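Local coordinates for ABC transporter, substrate-binding protein (Clostridium perfringens, PDB 4EDP) that probably captures a solute outside the cell membrane and delivers it to an ABC transporter for import, at residues S112-A117 and F282-L287. Numbering follows the deposited sequence.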
ATOM      1  N   SER A 112     -24.678  -0.323   3.571  1.00 15.86           N
ATOM      2  CA  SER A 112     -25.828   0.564   3.412  1.00 17.76           C
ATOM      3  C   SER A 112     -25.632   1.774   4.354  1.00 18.78           C
ATOM      4  O   SER A 112     -26.279   2.808   4.193  1.00 19.66           O
ATOM      5  CB  SER A 112     -27.157  -0.146   3.703  1.00 19.00           C
ATOM      6  OG  SER A 112     -27.342  -0.444   5.075  1.00 20.39           O
ATOM      7  N   LYS A 113     -24.720   1.630   5.316  1.00 17.04           N
ATOM      8  CA  LYS A 113     -24.393   2.686   6.285  1.00 19.38           C
ATOM      9  C   LYS A 113     -23.168   3.503   5.883  1.00 17.95           C
ATOM     10  O   LYS A 113     -22.736   4.403   6.615  1.00 18.64           O
ATOM     11  CB  LYS A 113     -24.123   2.039   7.648  1.00 20.12           C
ATOM     12  CG  LYS A 113     -25.343   1.467   8.332  1.00 25.09           C
ATOM     13  CD  LYS A 113     -24.913   0.638   9.555  1.00 31.59           C
ATOM     14  CE  LYS A 113     -25.959   0.602  10.627  1.00 38.30           C
ATOM     15  NZ  LYS A 113     -26.003   1.927  11.324  1.00 42.88           N
ATOM     16  N   ILE A 114     -22.600   3.193   4.722  1.00 16.59           N
ATOM     17  CA  ILE A 114     -21.397   3.874   4.238  1.00 16.44           C
ATOM     18  C   ILE A 114     -21.662   4.294   2.784  1.00 16.99           C
ATOM     19  O   ILE A 114     -21.014   3.803   1.849  1.00 15.09           O
ATOM     20  CB  ILE A 114     -20.167   2.940   4.336  1.00 16.35           C
ATOM     21  CG1 ILE A 114     -20.106   2.271   5.717  1.00 17.49           C
ATOM     22  CG2 ILE A 114     -18.847   3.704   4.009  1.00 16.84           C
ATOM     23  CD1 ILE A 114     -18.891   1.332   5.921  1.00 17.01           C
ATOM     24  N   PRO A 115     -22.577   5.248   2.587  1.00 18.21           N
ATOM     25  CA  PRO A 115     -22.916   5.632   1.214  1.00 19.35           C
ATOM     26  C   PRO A 115     -21.756   6.188   0.404  1.00 18.72           C
ATOM     27  O   PRO A 115     -21.726   5.995  -0.816  1.00 18.67           O
ATOM     28  CB  PRO A 115     -24.025   6.672   1.399  1.00 20.89           C
ATOM     29  CG  PRO A 115     -23.825   7.181   2.795  1.00 20.79           C
ATOM     30  CD  PRO A 115     -23.365   6.005   3.572  1.00 19.37           C
ATOM     31  N   ASN A 116     -20.771   6.795   1.072  1.00 17.61           N
ATOM     32  CA  ASN A 116     -19.613   7.355   0.363  1.00 17.92           C
ATOM     33  C   ASN A 116     -18.754   6.311  -0.321  1.00 16.07           C
ATOM     34  O   ASN A 116     -17.968   6.642  -1.197  1.00 15.99           O
ATOM     35  CB  ASN A 116     -18.780   8.271   1.272  1.00 17.33           C
ATOM     36  CG  ASN A 116     -19.476   9.608   1.520  1.00 21.77           C
ATOM     37  OD1 ASN A 116     -20.255  10.061   0.665  1.00 22.94           O
ATOM     38  ND2 ASN A 116     -19.197  10.257   2.667  1.00 18.29           N
ATOM     39  N   ALA A 117     -18.898   5.052   0.082  1.00 16.05           N
ATOM     40  CA  ALA A 117     -18.194   3.960  -0.588  1.00 14.96           C
ATOM     41  C   ALA A 117     -18.583   3.894  -2.076  1.00 14.51           C
ATOM     42  O   ALA A 117     -17.821   3.340  -2.894  1.00 14.28           O
ATOM     43  CB  ALA A 117     -18.463   2.621   0.104  1.00 15.42           C
ATOM     44  N   PHE A 282     -17.908   7.491  11.101  1.00 20.00           N
ATOM     45  CA  PHE A 282     -16.542   7.896  10.891  1.00 19.59           C
ATOM     46  C   PHE A 282     -15.950   7.352   9.589  1.00 17.69           C
ATOM     47  O   PHE A 282     -15.267   8.091   8.864  1.00 18.32           O
ATOM     48  CB  PHE A 282     -15.631   7.509  12.054  1.00 20.76           C
ATOM     49  CG  PHE A 282     -14.232   7.989  11.857  1.00 20.98           C
ATOM     50  CD1 PHE A 282     -13.853   9.239  12.288  1.00 21.49           C
ATOM     51  CD2 PHE A 282     -13.321   7.223  11.168  1.00 21.20           C
ATOM     52  CE1 PHE A 282     -12.576   9.710  12.057  1.00 23.37           C
ATOM     53  CE2 PHE A 282     -12.033   7.681  10.943  1.00 22.31           C
ATOM     54  CZ  PHE A 282     -11.661   8.920  11.389  1.00 21.14           C
ATOM     55  N   ILE A 283     -16.202   6.084   9.280  1.00 16.73           N
ATOM     56  CA  ILE A 283     -15.664   5.500   8.036  1.00 14.67           C
ATOM     57  C   ILE A 283     -16.255   6.239   6.844  1.00 15.06           C
ATOM     58  O   ILE A 283     -15.543   6.595   5.888  1.00 15.16           O
ATOM     59  CB  ILE A 283     -15.894   3.975   7.963  1.00 13.32           C
ATOM     60  CG1 ILE A 283     -15.110   3.279   9.081  1.00 16.01           C
ATOM     61  CG2 ILE A 283     -15.498   3.410   6.561  1.00 12.22           C
ATOM     62  CD1 ILE A 283     -15.248   1.742   9.130  1.00 16.95           C
ATOM     63  N   ASN A 284     -17.560   6.496   6.904  1.00 17.34           N
ATOM     64  CA  ASN A 284     -18.238   7.230   5.841  1.00 17.61           C
ATOM     65  C   ASN A 284     -17.621   8.622   5.675  1.00 17.50           C
ATOM     66  O   ASN A 284     -17.426   9.108   4.556  1.00 17.09           O
ATOM     67  CB  ASN A 284     -19.736   7.334   6.115  1.00 18.77           C
ATOM     68  CG  ASN A 284     -20.500   7.866   4.929  1.00 20.30           C
ATOM     69  OD1 ASN A 284     -20.412   7.327   3.828  1.00 17.81           O
ATOM     70  ND2 ASN A 284     -21.277   8.911   5.150  1.00 20.75           N
ATOM     71  N   TYR A 285     -17.286   9.253   6.798  1.00 18.05           N
ATOM     72  CA  TYR A 285     -16.626  10.553   6.801  1.00 18.36           C
ATOM     73  C   TYR A 285     -15.231  10.476   6.172  1.00 18.14           C
ATOM     74  O   TYR A 285     -14.866  11.325   5.336  1.00 17.69           O
ATOM     75  CB  TYR A 285     -16.565  11.051   8.250  1.00 18.54           C
ATOM     76  CG  TYR A 285     -15.593  12.158   8.575  1.00 20.14           C
ATOM     77  CD1 TYR A 285     -15.926  13.501   8.383  1.00 24.02           C
ATOM     78  CD2 TYR A 285     -14.372  11.865   9.160  1.00 21.15           C
ATOM     79  CE1 TYR A 285     -15.025  14.532   8.728  1.00 22.14           C
ATOM     80  CE2 TYR A 285     -13.475  12.872   9.503  1.00 22.47           C
ATOM     81  CZ  TYR A 285     -13.808  14.198   9.280  1.00 23.31           C
ATOM     82  OH  TYR A 285     -12.907  15.182   9.627  1.00 25.53           O
ATOM     83  N   ALA A 286     -14.465   9.444   6.539  1.00 17.39           N
ATOM     84  CA  ALA A 286     -13.098   9.276   6.011  1.00 17.07           C
ATOM     85  C   ALA A 286     -13.068   9.096   4.477  1.00 16.69           C
ATOM     86  O   ALA A 286     -12.075   9.441   3.817  1.00 15.50           O
ATOM     87  CB  ALA A 286     -12.391   8.106   6.708  1.00 16.87           C
ATOM     88  N   LEU A 287     -14.172   8.580   3.931  1.00 15.60           N
ATOM     89  CA  LEU A 287     -14.319   8.339   2.502  1.00 15.81           C
ATOM     90  C   LEU A 287     -14.953   9.516   1.766  1.00 16.17           C
ATOM     91  O   LEU A 287     -15.005   9.506   0.543  1.00 17.08           O
ATOM     92  CB  LEU A 287     -15.170   7.072   2.251  1.00 14.69           C
ATOM     93  CG  LEU A 287     -14.593   5.720   2.699  1.00 15.44           C
ATOM     94  CD1 LEU A 287     -15.572   4.517   2.472  1.00 16.03           C
ATOM     95  CD2 LEU A 287     -13.271   5.460   2.005  1.00 16.62           C
TER
HETATM   96  O   HOH W   1     -15.011   7.373  -1.445  1.00 18.65           O
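A pair of hydrogen bonds joins Asn116 and Asn284, between the loop that follows helix 94-103 and the C-terminal part of helix 276-286, in one lobe of the periplasmic-binding-protein-type fold. Asn284 has CG anti to its backbone N (chi1 -170°), which brings OD1 to the start of the 3-10 segment that begins at Pro115. There Asn284 OD1 accepts Asn116 N at 2.8 Å, with the donor nearly in line with the C=O bond. Asn116 replies with its own amide. Asn116 ND2 donates to Asn284 O at 2.8 Å, and the bond is almost perfectly straight (179°). The oxygen lies in the amide plane of Asn116, but the donor sits above the carbonyl plane of Asn284. The two side chains cross at about a right angle, yet their amide planes are only 15° apart. Pro115 CD touches the amide oxygen of Asn284, CD to OD1 3.2 Å; Pro115 N has no hydrogen to give, so this is contact only. Beside this polar pair lies an apolar patch. Ile114 CG2 meets Leu287 CD1 at 3.7 Å, and Ile114 CD1 meets Ile283 CG2 at 4.0 Å. Ile283 also packs on Ile267 and Ile269 of strand 262-269. A water donates to both Asn116 O and Leu287 O; Asn305 ND2 also bonds to Leu287 O. Asn284 therefore uses both its side-chain and backbone oxygens on one residue, and the two bonds should limit both sliding and rotation of the 3-10 segment against the helix.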